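Local coordinates for exopolyphosphatase (Cytophaga hutchinsonii, PDB 3MDQ), which probably hydrolyses inorganic polyphosphate from the chain end, releasing orthophosphate, at residues S211-T216 against D271-A276; R248-A253 against L260-M265; H17-D22 against G302-M307; I9-N14 against I104-I109. All blocks are in the same frame, centred on the assembly; numbering follows the deposited sequence.

Contact 1 (S211-T216 against D271-A276); sequences SGTFDT and DMVVVA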
loop_
_atom_site.group_PDB
_atom_site.type_symbol
_atom_site.label_atom_id
_atom_site.label_comp_id
_atom_site.label_asym_id
_atom_site.label_seq_id
_atom_site.Cartn_x
_atom_site.Cartn_y
_atom_site.Cartn_z
ATOM N N SER A 211 2.035 -3.610 -1.544
ATOM C CA SER A 211 2.543 -2.304 -1.160
ATOM C C SER A 211 3.792 -2.402 -0.319
ATOM O O SER A 211 4.389 -3.494 -0.227
ATOM C CB SER A 211 1.436 -1.451 -0.564
ATOM O OG SER A 211 0.675 -0.913 -1.620
ATOM N N GLY A 212 4.245 -1.299 0.274
ATOM C CA GLY A 212 5.635 -1.177 0.673
ATOM C C GLY A 212 6.101 -2.158 1.721
ATOM O O GLY A 212 7.235 -2.659 1.637
ATOM N N THR A 213 5.291 -2.406 2.734
ATOM C CA THR A 213 5.666 -3.347 3.787
ATOM C C THR A 213 5.942 -4.723 3.187
ATOM O O THR A 213 6.970 -5.347 3.442
ATOM C CB THR A 213 4.626 -3.463 4.884
ATOM O OG1 THR A 213 4.536 -2.199 5.561
ATOM C CG2 THR A 213 4.988 -4.529 5.905
ATOM N N PHE A 214 5.021 -5.207 2.369
ATOM C CA PHE A 214 5.209 -6.510 1.760
ATOM C C PHE A 214 6.389 -6.544 0.781
ATOM O O PHE A 214 7.112 -7.531 0.736
ATOM C CB PHE A 214 3.900 -6.958 1.108
ATOM C CG PHE A 214 2.871 -7.466 2.085
ATOM C CD1 PHE A 214 2.973 -8.742 2.619
ATOM C CD2 PHE A 214 1.760 -6.684 2.439
ATOM C CE1 PHE A 214 2.038 -9.208 3.505
ATOM C CE2 PHE A 214 0.802 -7.153 3.307
ATOM C CZ PHE A 214 0.921 -8.413 3.849
ATOM N N ASP A 215 6.619 -5.470 0.036
ATOM C CA ASP A 215 7.772 -5.401 -0.868
ATOM C C ASP A 215 9.049 -5.504 -0.060
ATOM O O ASP A 215 9.974 -6.233 -0.426
ATOM C CB ASP A 215 7.810 -4.087 -1.664
ATOM C CG ASP A 215 6.686 -3.943 -2.658
ATOM O OD1 ASP A 215 6.055 -4.934 -3.029
ATOM O OD2 ASP A 215 6.454 -2.774 -3.117
ATOM N N THR A 216 9.091 -4.793 1.081
ATOM C CA THR A 216 10.281 -4.858 1.944
ATOM C C THR A 216 10.512 -6.259 2.529
ATOM O O THR A 216 11.662 -6.739 2.595
ATOM C CB THR A 216 10.250 -3.761 3.032
ATOM O OG1 THR A 216 10.478 -2.494 2.394
ATOM C CG2 THR A 216 11.341 -3.971 4.099
ATOM N N ASP A 271 9.513 3.279 10.707
ATOM C CA ASP A 271 8.718 3.678 11.852
ATOM C C ASP A 271 7.499 2.794 12.110
ATOM O O ASP A 271 7.168 2.540 13.277
ATOM C CB ASP A 271 8.232 5.099 11.719
ATOM C CG ASP A 271 9.346 6.120 11.740
ATOM O OD1 ASP A 271 10.446 5.808 12.238
ATOM O OD2 ASP A 271 9.078 7.245 11.229
HETATM N N MSE A 272 6.833 2.337 11.049
HETATM C CA MSE A 272 5.576 1.602 11.203
HETATM C C MSE A 272 5.653 0.092 10.948
HETATM O O MSE A 272 4.669 -0.619 11.199
HETATM C CB MSE A 272 4.522 2.192 10.271
HETATM C CG MSE A 272 4.880 2.096 8.835
HETATM SE SE MSE A 272 3.272 2.471 7.835
HETATM C CE MSE A 272 2.721 0.615 7.482
ATOM N N VAL A 273 6.790 -0.412 10.462
ATOM C CA VAL A 273 6.856 -1.800 9.991
ATOM C C VAL A 273 6.589 -2.839 11.072
ATOM O O VAL A 273 6.082 -3.911 10.749
ATOM C CB VAL A 273 8.152 -2.069 9.192
ATOM C CG1 VAL A 273 9.358 -2.170 10.106
ATOM C CG2 VAL A 273 7.992 -3.303 8.300
ATOM N N VAL A 274 6.916 -2.522 12.327
ATOM C CA VAL A 274 6.660 -3.501 13.398
ATOM C C VAL A 274 5.132 -3.664 13.674
ATOM O O VAL A 274 4.608 -4.791 13.756
ATOM C CB VAL A 274 7.416 -3.169 14.668
ATOM C CG1 VAL A 274 7.187 -4.333 15.698
ATOM C CG2 VAL A 274 8.940 -2.991 14.368
ATOM N N VAL A 275 4.390 -2.560 13.755
ATOM C CA VAL A 275 2.947 -2.692 13.881
ATOM C C VAL A 275 2.315 -3.328 12.654
ATOM O O VAL A 275 1.356 -4.091 12.756
ATOM C CB VAL A 275 2.257 -1.344 14.279
ATOM C CG1 VAL A 275 2.734 -0.912 15.686
ATOM C CG2 VAL A 275 2.497 -0.225 13.272
ATOM N N ALA A 276 2.886 -3.062 11.474
ATOM C CA ALA A 276 2.428 -3.698 10.270
ATOM C C ALA A 276 2.608 -5.209 10.332
ATOM O O ALA A 276 1.682 -5.961 9.966
ATOM C CB ALA A 276 3.143 -3.073 9.039
#
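Helix 212-216 and helix 271-276 cross almost at right angles, at -87°, with their axes 10.7 Å apart and Thr-213 facing Val-273. Only side chains bridge so wide a gap, and Thr-213 carries the contact. Its OG1 lies 3.8 Å from Ala-276 CB and 3.9 Å from the methyl CE of selenomethionine Met-272. Met-272 is modelled in two positions, and the CE contact belongs to one of them, in which a bend at chi3 (-98°) turns CE toward Thr-213. With chi1 at -65°, Thr-213 OG1 stands anti to the carbonyl carbon and CG2 anti to the backbone N, where CG2 reaches Val-273 CG2 at 4.0 Å. The two branches divide the work: the methyl lies against the valine and the alanine, the hydroxyl against the alanine and the CE methyl. Strand 133-138 lies beneath both helices: Phe-214, Met-272 and Ala-276 all touch Ile-138. A glycine in place of Thr-213 would probably leave Ala-276 and Val-273 without their partner and open a gap beside the CE methyl. A sulfate, probably from the crystallisation liquor, lies about 4 Å from the threonine side chain (nearest atoms) and may mark an anion pocket. No hydrogen bond links the two segments. Van der Waals contact holds the helices here, with the threonine hydroxyl set among methyl groups.

Contact 2 (R248-A253 against L260-M265); sequences RKQLVA and LAIAGM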
loop_
_atom_site.group_PDB
_atom_site.type_symbol
_atom_site.label_atom_id
_atom_site.label_comp_id
_atom_site.label_asym_id
_atom_site.label_seq_id
_atom_site.Cartn_x
_atom_site.Cartn_y
_atom_site.Cartn_z
ATOM N N ARG A 248 9.349 -11.795 11.154
ATOM C CA ARG A 248 8.536 -11.277 12.250
ATOM C C ARG A 248 9.364 -11.215 13.533
ATOM O O ARG A 248 9.388 -10.182 14.220
ATOM C CB ARG A 248 7.290 -12.131 12.444
ATOM C CG ARG A 248 6.451 -11.759 13.661
ATOM C CD ARG A 248 5.288 -12.735 13.870
ATOM N NE ARG A 248 5.712 -14.073 14.241
ATOM C CZ ARG A 248 6.199 -14.429 15.430
ATOM N NH1 ARG A 248 6.324 -13.539 16.400
ATOM N NH2 ARG A 248 6.562 -15.686 15.647
ATOM N N LYS A 249 10.057 -12.293 13.830
ATOM C CA LYS A 249 10.833 -12.344 15.075
ATOM C C LYS A 249 11.936 -11.273 15.019
ATOM O O LYS A 249 12.170 -10.534 16.003
ATOM C CB LYS A 249 11.407 -13.741 15.306
ATOM C CG LYS A 249 10.397 -14.718 15.766
ATOM C CD LYS A 249 11.036 -16.118 15.795
ATOM C CE LYS A 249 10.104 -17.187 16.326
ATOM N NZ LYS A 249 10.618 -18.558 15.991
ATOM N N GLN A 250 12.582 -11.154 13.866
ATOM C CA GLN A 250 13.661 -10.165 13.666
ATOM C C GLN A 250 13.127 -8.738 13.867
ATOM O O GLN A 250 13.691 -7.953 14.628
ATOM C CB GLN A 250 14.308 -10.327 12.276
ATOM C CG GLN A 250 15.272 -9.221 11.934
ATOM C CD GLN A 250 15.776 -9.261 10.512
ATOM O OE1 GLN A 250 15.517 -10.217 9.777
ATOM N NE2 GLN A 250 16.487 -8.208 10.111
ATOM N N LEU A 251 12.004 -8.412 13.237
ATOM C CA LEU A 251 11.521 -7.039 13.296
ATOM C C LEU A 251 10.892 -6.709 14.657
ATOM O O LEU A 251 11.059 -5.596 15.135
ATOM C CB LEU A 251 10.537 -6.803 12.145
ATOM C CG LEU A 251 11.210 -6.764 10.790
ATOM C CD1 LEU A 251 10.162 -6.875 9.633
ATOM C CD2 LEU A 251 12.056 -5.500 10.595
ATOM N N VAL A 252 10.200 -7.655 15.293
ATOM C CA VAL A 252 9.658 -7.408 16.639
ATOM C C VAL A 252 10.816 -7.130 17.635
ATOM O O VAL A 252 10.671 -6.301 18.538
ATOM C CB VAL A 252 8.730 -8.530 17.087
ATOM C CG1 VAL A 252 8.442 -8.457 18.602
ATOM C CG2 VAL A 252 7.477 -8.496 16.243
ATOM N N ALA A 253 11.948 -7.790 17.473
ATOM C CA ALA A 253 13.090 -7.584 18.383
ATOM C C ALA A 253 13.840 -6.281 18.101
ATOM O O ALA A 253 14.566 -5.807 18.946
ATOM C CB ALA A 253 14.076 -8.769 18.303
ATOM N N LEU A 260 16.413 1.291 10.336
ATOM C CA LEU A 260 16.837 2.322 9.387
ATOM C C LEU A 260 18.012 1.819 8.556
ATOM O O LEU A 260 18.246 2.338 7.470
ATOM C CB LEU A 260 17.177 3.620 10.111
ATOM C CG LEU A 260 16.008 4.372 10.747
ATOM C CD1 LEU A 260 16.523 5.546 11.614
ATOM C CD2 LEU A 260 15.015 4.890 9.692
ATOM N N ALA A 261 18.742 0.821 9.048
ATOM C CA ALA A 261 19.905 0.267 8.330
ATOM C C ALA A 261 19.581 -0.881 7.372
ATOM O O ALA A 261 20.463 -1.352 6.644
ATOM C CB ALA A 261 20.935 -0.196 9.341
ATOM N N ILE A 262 18.322 -1.322 7.330
ATOM C CA ILE A 262 17.915 -2.392 6.431
ATOM C C ILE A 262 17.792 -1.818 5.005
ATOM O O ILE A 262 17.210 -0.738 4.787
ATOM C CB ILE A 262 16.593 -3.013 6.886
ATOM C CG1 ILE A 262 16.779 -3.678 8.246
ATOM C CG2 ILE A 262 16.078 -4.052 5.859
ATOM C CD1 ILE A 262 15.467 -4.134 8.871
ATOM N N ALA A 263 18.341 -2.544 4.025
ATOM C CA ALA A 263 18.324 -2.060 2.658
ATOM C C ALA A 263 16.875 -1.915 2.171
ATOM O O ALA A 263 16.061 -2.831 2.321
ATOM C CB ALA A 263 19.129 -3.024 1.734
ATOM N N GLY A 264 16.566 -0.739 1.627
ATOM C CA GLY A 264 15.238 -0.422 1.101
ATOM C C GLY A 264 14.222 0.013 2.136
ATOM O O GLY A 264 13.083 0.357 1.797
HETATM N N MSE A 265 14.607 -0.011 3.404
HETATM C CA MSE A 265 13.658 0.367 4.412
HETATM C C MSE A 265 13.732 1.878 4.617
HETATM O O MSE A 265 14.541 2.384 5.395
HETATM C CB MSE A 265 13.936 -0.379 5.700
HETATM C CG MSE A 265 12.910 -0.093 6.784
HETATM SE SE MSE A 265 11.384 -1.115 6.818
HETATM C CE MSE A 265 12.164 -2.792 7.430
#
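Leu-251 overlaps two side chains of the 260-265 loop with a single methyl group. Its CD2 lies 4.1 Å from Ile-262 CD1 and 4.2 Å from the CE of selenomethionine Met-265. Both neighbours thus meet the same branch of the leucine, each with the last carbon of its chain. Ile-262 is extended, with chi2 at 171°, and pushes CD1 out toward the helix. Met-265 instead folds at chi2 and chi3 (87° and 71°), which brings CE round to the leucine. A type II beta turn from Ile-262 to Met-265 sets the pair side by side. It is closed by the bond from Met-265 N to Ile-262 O, 3.0 Å long, and Gly-264 takes its positive-phi position. At the outer margin the amide nitrogen NE2 of Gln-250 passes Ile-262 CD1 at 4.4 Å, a loose contact. Helix 212-225 covers one flank: Leu-217 touches Leu-251, and Met-220 touches Ile-262. Helix 267-286 adds Ile-277 against Leu-251. The contact joins the last turns of helix 241-253 to the loop that leads into helix 267-286. No hydrogen bond crosses; methyl groups carry the contact at ordinary van der Waals distances, with one amide at its margin. Nothing directional fixes the loop to the helix here.

Contact 3 (H17-D22 against G302-M307); sequences HLLITD and GVLYTM. With GOL (glycerol), chain J.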
loop_
_atom_site.group_PDB
_atom_site.type_symbol
_atom_site.label_atom_id
_atom_site.label_comp_id
_atom_site.label_asym_id
_atom_site.label_seq_id
_atom_site.Cartn_x
_atom_site.Cartn_y
_atom_site.Cartn_z
ATOM N N HIS A 17 3.758 7.718 -5.429
ATOM C CA HIS A 17 4.276 6.909 -6.543
ATOM C C HIS A 17 3.884 7.501 -7.857
ATOM O O HIS A 17 2.757 8.016 -8.014
ATOM C CB HIS A 17 3.699 5.489 -6.478
ATOM C CG HIS A 17 4.081 4.751 -5.241
ATOM N ND1 HIS A 17 5.225 3.984 -5.161
ATOM C CD2 HIS A 17 3.501 4.701 -4.018
ATOM C CE1 HIS A 17 5.318 3.478 -3.934
ATOM N NE2 HIS A 17 4.287 3.893 -3.226
ATOM N N LEU A 18 4.776 7.374 -8.840
ATOM C CA LEU A 18 4.544 7.784 -10.201
ATOM C C LEU A 18 4.845 6.596 -11.117
ATOM O O LEU A 18 5.935 6.079 -11.111
ATOM C CB LEU A 18 5.449 8.952 -10.619
ATOM C CG LEU A 18 5.415 9.354 -12.095
ATOM C CD1 LEU A 18 4.025 9.867 -12.596
ATOM C CD2 LEU A 18 6.491 10.448 -12.331
ATOM N N LEU A 19 3.844 6.200 -11.891
ATOM C CA LEU A 19 3.980 5.161 -12.894
ATOM C C LEU A 19 3.634 5.718 -14.272
ATOM O O LEU A 19 2.539 6.247 -14.469
ATOM C CB LEU A 19 3.030 4.015 -12.588
ATOM C CG LEU A 19 3.032 2.827 -13.558
ATOM C CD1 LEU A 19 4.317 2.062 -13.458
ATOM C CD2 LEU A 19 1.833 1.870 -13.216
ATOM N N ILE A 20 4.547 5.599 -15.234
ATOM C CA ILE A 20 4.297 6.009 -16.591
ATOM C C ILE A 20 4.474 4.791 -17.474
ATOM O O ILE A 20 5.501 4.111 -17.374
ATOM C CB ILE A 20 5.217 7.145 -17.076
ATOM C CG1 ILE A 20 5.037 8.375 -16.208
ATOM C CG2 ILE A 20 4.899 7.484 -18.583
ATOM C CD1 ILE A 20 6.048 9.540 -16.457
ATOM N N THR A 21 3.452 4.519 -18.295
ATOM C CA THR A 21 3.361 3.296 -19.102
ATOM C C THR A 21 3.100 3.663 -20.551
ATOM O O THR A 21 2.298 4.549 -20.836
ATOM C CB THR A 21 2.197 2.406 -18.579
ATOM O OG1 THR A 21 2.334 2.184 -17.165
ATOM C CG2 THR A 21 2.139 1.033 -19.313
ATOM N N ASP A 22 3.804 2.996 -21.469
ATOM C CA ASP A 22 3.534 3.142 -22.898
ATOM C C ASP A 22 2.718 1.911 -23.251
ATOM O O ASP A 22 2.913 0.841 -22.694
ATOM C CB ASP A 22 4.835 3.212 -23.713
ATOM C CG ASP A 22 4.689 4.028 -25.010
ATOM O OD1 ASP A 22 3.606 4.605 -25.273
ATOM O OD2 ASP A 22 5.673 4.097 -25.779
ATOM N N GLY A 302 -3.498 -1.017 -10.513
ATOM C CA GLY A 302 -4.919 -1.203 -10.647
ATOM C C GLY A 302 -5.619 -0.091 -11.369
ATOM O O GLY A 302 -6.552 -0.333 -12.129
ATOM N N VAL A 303 -5.187 1.138 -11.117
ATOM C CA VAL A 303 -5.697 2.302 -11.854
ATOM C C VAL A 303 -5.394 2.166 -13.356
ATOM O O VAL A 303 -6.281 2.337 -14.214
ATOM C CB VAL A 303 -5.144 3.612 -11.250
ATOM C CG1 VAL A 303 -5.394 4.803 -12.175
ATOM C CG2 VAL A 303 -5.726 3.854 -9.853
ATOM N N LEU A 304 -4.128 1.868 -13.680
ATOM C CA LEU A 304 -3.704 1.673 -15.069
ATOM C C LEU A 304 -4.551 0.624 -15.752
ATOM O O LEU A 304 -5.082 0.872 -16.841
ATOM C CB LEU A 304 -2.235 1.290 -15.118
ATOM C CG LEU A 304 -1.699 0.823 -16.466
ATOM C CD1 LEU A 304 -1.723 1.934 -17.518
ATOM C CD2 LEU A 304 -0.292 0.227 -16.286
ATOM N N TYR A 305 -4.705 -0.538 -15.112
ATOM C CA TYR A 305 -5.385 -1.630 -15.815
ATOM C C TYR A 305 -6.900 -1.401 -15.898
ATOM O O TYR A 305 -7.536 -1.828 -16.856
ATOM C CB TYR A 305 -5.011 -2.983 -15.230
ATOM C CG TYR A 305 -3.660 -3.435 -15.722
ATOM C CD1 TYR A 305 -3.535 -4.012 -16.977
ATOM C CD2 TYR A 305 -2.507 -3.241 -14.989
ATOM C CE1 TYR A 305 -2.295 -4.405 -17.477
ATOM C CE2 TYR A 305 -1.236 -3.608 -15.524
ATOM C CZ TYR A 305 -1.168 -4.195 -16.747
ATOM O OH TYR A 305 0.068 -4.582 -17.255
ATOM N N THR A 306 -7.458 -0.680 -14.939
ATOM C CA THR A 306 -8.859 -0.257 -14.994
ATOM C C THR A 306 -9.055 0.653 -16.195
ATOM O O THR A 306 -9.989 0.491 -16.979
ATOM C CB THR A 306 -9.302 0.393 -13.659
ATOM O OG1 THR A 306 -9.214 -0.596 -12.639
ATOM C CG2 THR A 306 -10.718 0.904 -13.715
HETATM N N MSE A 307 -8.112 1.578 -16.395
HETATM C CA MSE A 307 -8.132 2.480 -17.572
HETATM C C MSE A 307 -8.020 1.678 -18.876
HETATM O O MSE A 307 -8.750 1.942 -19.817
HETATM C CB MSE A 307 -7.011 3.524 -17.484
HETATM C CG MSE A 307 -7.290 4.561 -16.419
HETATM SE SE MSE A 307 -5.696 5.666 -16.058
HETATM C CE MSE A 307 -5.805 6.712 -17.745
HETATM C C1 GOL J . 3.941 -2.226 -14.282
HETATM O O1 GOL J . 4.119 -1.573 -13.003
HETATM C C2 GOL J . 2.993 -1.565 -15.322
HETATM O O2 GOL J . 3.543 -0.433 -16.023
HETATM C C3 GOL J . 2.699 -2.477 -16.525
HETATM O O3 GOL J . 2.168 -3.734 -16.209
#
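Thr-21 and Leu-304 reach toward each other tip to tip, with Thr-21 OG1 3.4 Å from Leu-304 CD2. Thr-21 is modelled in two conformers, and its contacts here hold for one of them. The same leucine methyl meets Leu-19 CD2 at 4.1 Å, and these two side chains cross at about a right angle. Leu-304 thus ends between two residues that point from the same face of strand 15-24. Its CG is anti to the backbone N (chi1 170°), which extends the side chain from the helix toward the strand. A glycerol, probably from the crystallisation liquor, lies beside this meeting. Its O2 shares a hydrogen bond of 3.1 Å with Thr-21 OG1. Its O3 sits in the plane of the Tyr-305 ring, at the edge, and pairs with Tyr-305 OH at a very short 2.5 Å. The glycerol so bridges strand and helix, and Thr-30 and Tyr-297 hold it too. Further out, Thr-306 OG1 bonds Gly-302 O at 2.7 Å. Thr-306 N reaches that oxygen from the opposite face of the carbonyl plane. Helix 299-309 packs on one face of the five-stranded sheet. On the other face Leu-18 and Ile-20 meet helix 52-71. Strand 27-37 borders the site through Pro-28, and helix 111-125 touches Tyr-305 and Thr-306.

Contact 4 (I9-N14 against I104-I109); sequences IDMGTN and IDVEVI. With SO4 (sulfate ion), chain D; SO4 (sulfate ion), chain E.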
loop_
_atom_site.group_PDB
_atom_site.type_symbol
_atom_site.label_atom_id
_atom_site.label_comp_id
_atom_site.label_asym_id
_atom_site.label_seq_id
_atom_site.Cartn_x
_atom_site.Cartn_y
_atom_site.Cartn_z
ATOM N N ILE A 9 -0.439 8.744 -10.700
ATOM C CA ILE A 9 0.161 9.172 -9.433
ATOM C C ILE A 9 -0.731 8.625 -8.299
ATOM O O ILE A 9 -1.943 8.833 -8.293
ATOM C CB ILE A 9 0.287 10.703 -9.305
ATOM C CG1 ILE A 9 1.213 11.249 -10.382
ATOM C CG2 ILE A 9 0.753 11.094 -7.869
ATOM C CD1 ILE A 9 1.161 12.777 -10.584
ATOM N N ASP A 10 -0.099 7.937 -7.360
ATOM C CA ASP A 10 -0.727 7.463 -6.125
ATOM C C ASP A 10 -0.202 8.357 -5.035
ATOM O O ASP A 10 0.979 8.258 -4.651
ATOM C CB ASP A 10 -0.339 5.973 -5.905
ATOM C CG ASP A 10 -0.729 5.421 -4.565
ATOM O OD1 ASP A 10 -1.374 6.092 -3.723
ATOM O OD2 ASP A 10 -0.354 4.248 -4.339
HETATM N N MSE A 11 -1.084 9.183 -4.480
HETATM C CA MSE A 11 -0.705 10.074 -3.352
HETATM C C MSE A 11 -0.949 9.369 -2.039
HETATM O O MSE A 11 -1.914 9.653 -1.355
HETATM C CB MSE A 11 -1.494 11.375 -3.381
HETATM C CG MSE A 11 -1.167 12.201 -4.569
HETATM SE SE MSE A 11 -2.305 13.795 -4.728
HETATM C CE MSE A 11 -1.834 14.699 -3.083
ATOM N N GLY A 12 -0.059 8.465 -1.703
ATOM C CA GLY A 12 -0.191 7.672 -0.477
ATOM C C GLY A 12 0.161 8.461 0.763
ATOM O O GLY A 12 0.724 9.542 0.707
ATOM N N THR A 13 -0.198 7.915 1.912
ATOM C CA THR A 13 -0.003 8.601 3.173
ATOM C C THR A 13 1.488 8.800 3.488
ATOM O O THR A 13 1.896 9.850 3.963
ATOM C CB THR A 13 -0.716 7.797 4.304
ATOM O OG1 THR A 13 -2.117 7.746 4.015
ATOM C CG2 THR A 13 -0.451 8.378 5.698
ATOM N N ASN A 14 2.321 7.795 3.243
ATOM C CA ASN A 14 3.740 7.906 3.460
ATOM C C ASN A 14 4.491 8.242 2.179
ATOM O O ASN A 14 5.370 9.109 2.168
ATOM C CB ASN A 14 4.291 6.609 4.051
ATOM C CG ASN A 14 3.863 6.385 5.463
ATOM O OD1 ASN A 14 3.221 7.210 6.107
ATOM N ND2 ASN A 14 4.186 5.203 5.956
ATOM N N ILE A 104 -2.829 19.654 -12.169
ATOM C CA ILE A 104 -3.279 18.264 -12.058
ATOM C C ILE A 104 -4.501 18.319 -11.118
ATOM O O ILE A 104 -4.461 18.993 -10.074
ATOM C CB ILE A 104 -2.161 17.381 -11.511
ATOM C CG1 ILE A 104 -1.043 17.213 -12.566
ATOM C CG2 ILE A 104 -2.715 15.987 -11.092
ATOM C CD1 ILE A 104 0.242 16.598 -12.023
ATOM N N ASP A 105 -5.568 17.617 -11.485
ATOM C CA ASP A 105 -6.766 17.522 -10.632
ATOM C C ASP A 105 -6.719 16.205 -9.872
ATOM O O ASP A 105 -6.612 15.137 -10.444
ATOM C CB ASP A 105 -8.086 17.675 -11.412
ATOM C CG ASP A 105 -8.283 19.110 -11.943
ATOM O OD1 ASP A 105 -8.755 20.038 -11.210
ATOM O OD2 ASP A 105 -7.931 19.309 -13.097
ATOM N N VAL A 106 -6.688 16.301 -8.561
ATOM C CA VAL A 106 -6.671 15.131 -7.697
ATOM C C VAL A 106 -8.049 14.481 -7.682
ATOM O O VAL A 106 -9.049 15.174 -7.448
ATOM C CB VAL A 106 -6.275 15.543 -6.292
ATOM C CG1 VAL A 106 -6.342 14.321 -5.284
ATOM C CG2 VAL A 106 -4.901 16.111 -6.325
ATOM N N GLU A 107 -8.093 13.183 -7.913
ATOM C CA GLU A 107 -9.313 12.362 -7.786
ATOM C C GLU A 107 -9.282 11.698 -6.401
ATOM O O GLU A 107 -8.480 10.795 -6.169
ATOM C CB GLU A 107 -9.347 11.319 -8.891
ATOM C CG GLU A 107 -10.548 10.390 -8.842
ATOM C CD GLU A 107 -11.701 10.855 -9.720
ATOM O OE1 GLU A 107 -11.445 11.159 -10.914
ATOM O OE2 GLU A 107 -12.856 10.885 -9.217
ATOM N N VAL A 108 -10.157 12.143 -5.507
ATOM C CA VAL A 108 -10.244 11.582 -4.181
ATOM C C VAL A 108 -11.112 10.328 -4.271
ATOM O O VAL A 108 -12.246 10.370 -4.765
ATOM C CB VAL A 108 -10.835 12.559 -3.183
ATOM C CG1 VAL A 108 -10.955 11.879 -1.803
ATOM C CG2 VAL A 108 -9.998 13.901 -3.149
ATOM N N ILE A 109 -10.543 9.204 -3.858
ATOM C CA ILE A 109 -11.296 7.939 -3.901
ATOM C C ILE A 109 -11.516 7.419 -2.496
ATOM O O ILE A 109 -10.615 7.508 -1.617
ATOM C CB ILE A 109 -10.631 6.892 -4.806
ATOM C CG1 ILE A 109 -9.258 6.559 -4.296
ATOM C CG2 ILE A 109 -10.557 7.386 -6.313
ATOM C CD1 ILE A 109 -8.621 5.274 -4.959
HETATM S S SO4 D . -1.780 4.613 2.195
HETATM O O1 SO4 D . -2.513 4.208 3.416
HETATM O O2 SO4 D . -0.328 4.836 2.486
HETATM O O3 SO4 D . -1.927 3.542 1.194
HETATM O O4 SO4 D . -2.571 5.760 1.778
HETATM S S SO4 E . 5.127 2.965 2.950
HETATM O O1 SO4 E . 5.783 3.621 4.128
HETATM O O2 SO4 E . 3.704 3.154 2.835
HETATM O O3 SO4 E . 5.297 1.486 3.122
HETATM O O4 SO4 E . 5.740 3.366 1.673
#
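The turn after strand 5-11 forms part of an anion site, consistent with the phosphate-binding loops of the actin-like ATPase clan, while the strand itself packs against the 104-109 segment. Strand 76-81 lies between the two in the sheet, so only side chains meet. Met-11, a selenomethionine, sets SE 3.8 Å from Val-106 CG2, and the two side chains cross at about a right angle. Ile-9 CD1 meets Ile-104 CD1 at 4.2 Å. Ile-98 of helix 91-102 touches both Met-11 and Val-106. Beyond the strand, Thr-13 grips one of two sulfates, both probably from the crystallisation liquor. Its backbone N gives a forked bond to O4 (3.2 Å) and O2 (3.1 Å), both well bent. Its hydroxyl donates to O4 as well, at 3.0 Å; chi1 of -61° puts OG1 beside the backbone N, where both can reach that oxygen. Gly-140, Gly-141 and Ser-142 bind this sulfate through their backbone N atoms. Asn-14 ND2 points a nearly straight bond (169°) at O1 of the second sulfate, 2.9 Å away, where Arg-269 and Thr-15 also bind. A leucine in place of this asparagine would probably leave that O1 without its amide donor. The sulfates may mark where substrate phosphates bind. Apolar side chains pack the strand against the 104-109 segment, while the turn beyond it offers donors to anions.

Contacts 1, 3 and 4 are buried, whereas contact 2 is only partly so and lies nearer the surface. Contacts 3 and 4 share the five-stranded sheet: strands 15-24 and 5-11 are neighbours there, and His-17 O probably bonds Asp-10 N. Contacts 1 and 2 belong together, since the two helices that make contact 1 also flank contact 2 and Thr-216 CG2 touches Met-265 CE. Contact 2 is mainly methyl against methyl. Contacts 1 and 3 each place a threonine hydroxyl among methyls; contact 3 adds a glycerol bridge, and contact 4 sulfate ligands at its turn. The elements of contacts 1 and 4 touch where Met-272, in one of its two positions, packs on Asn-14.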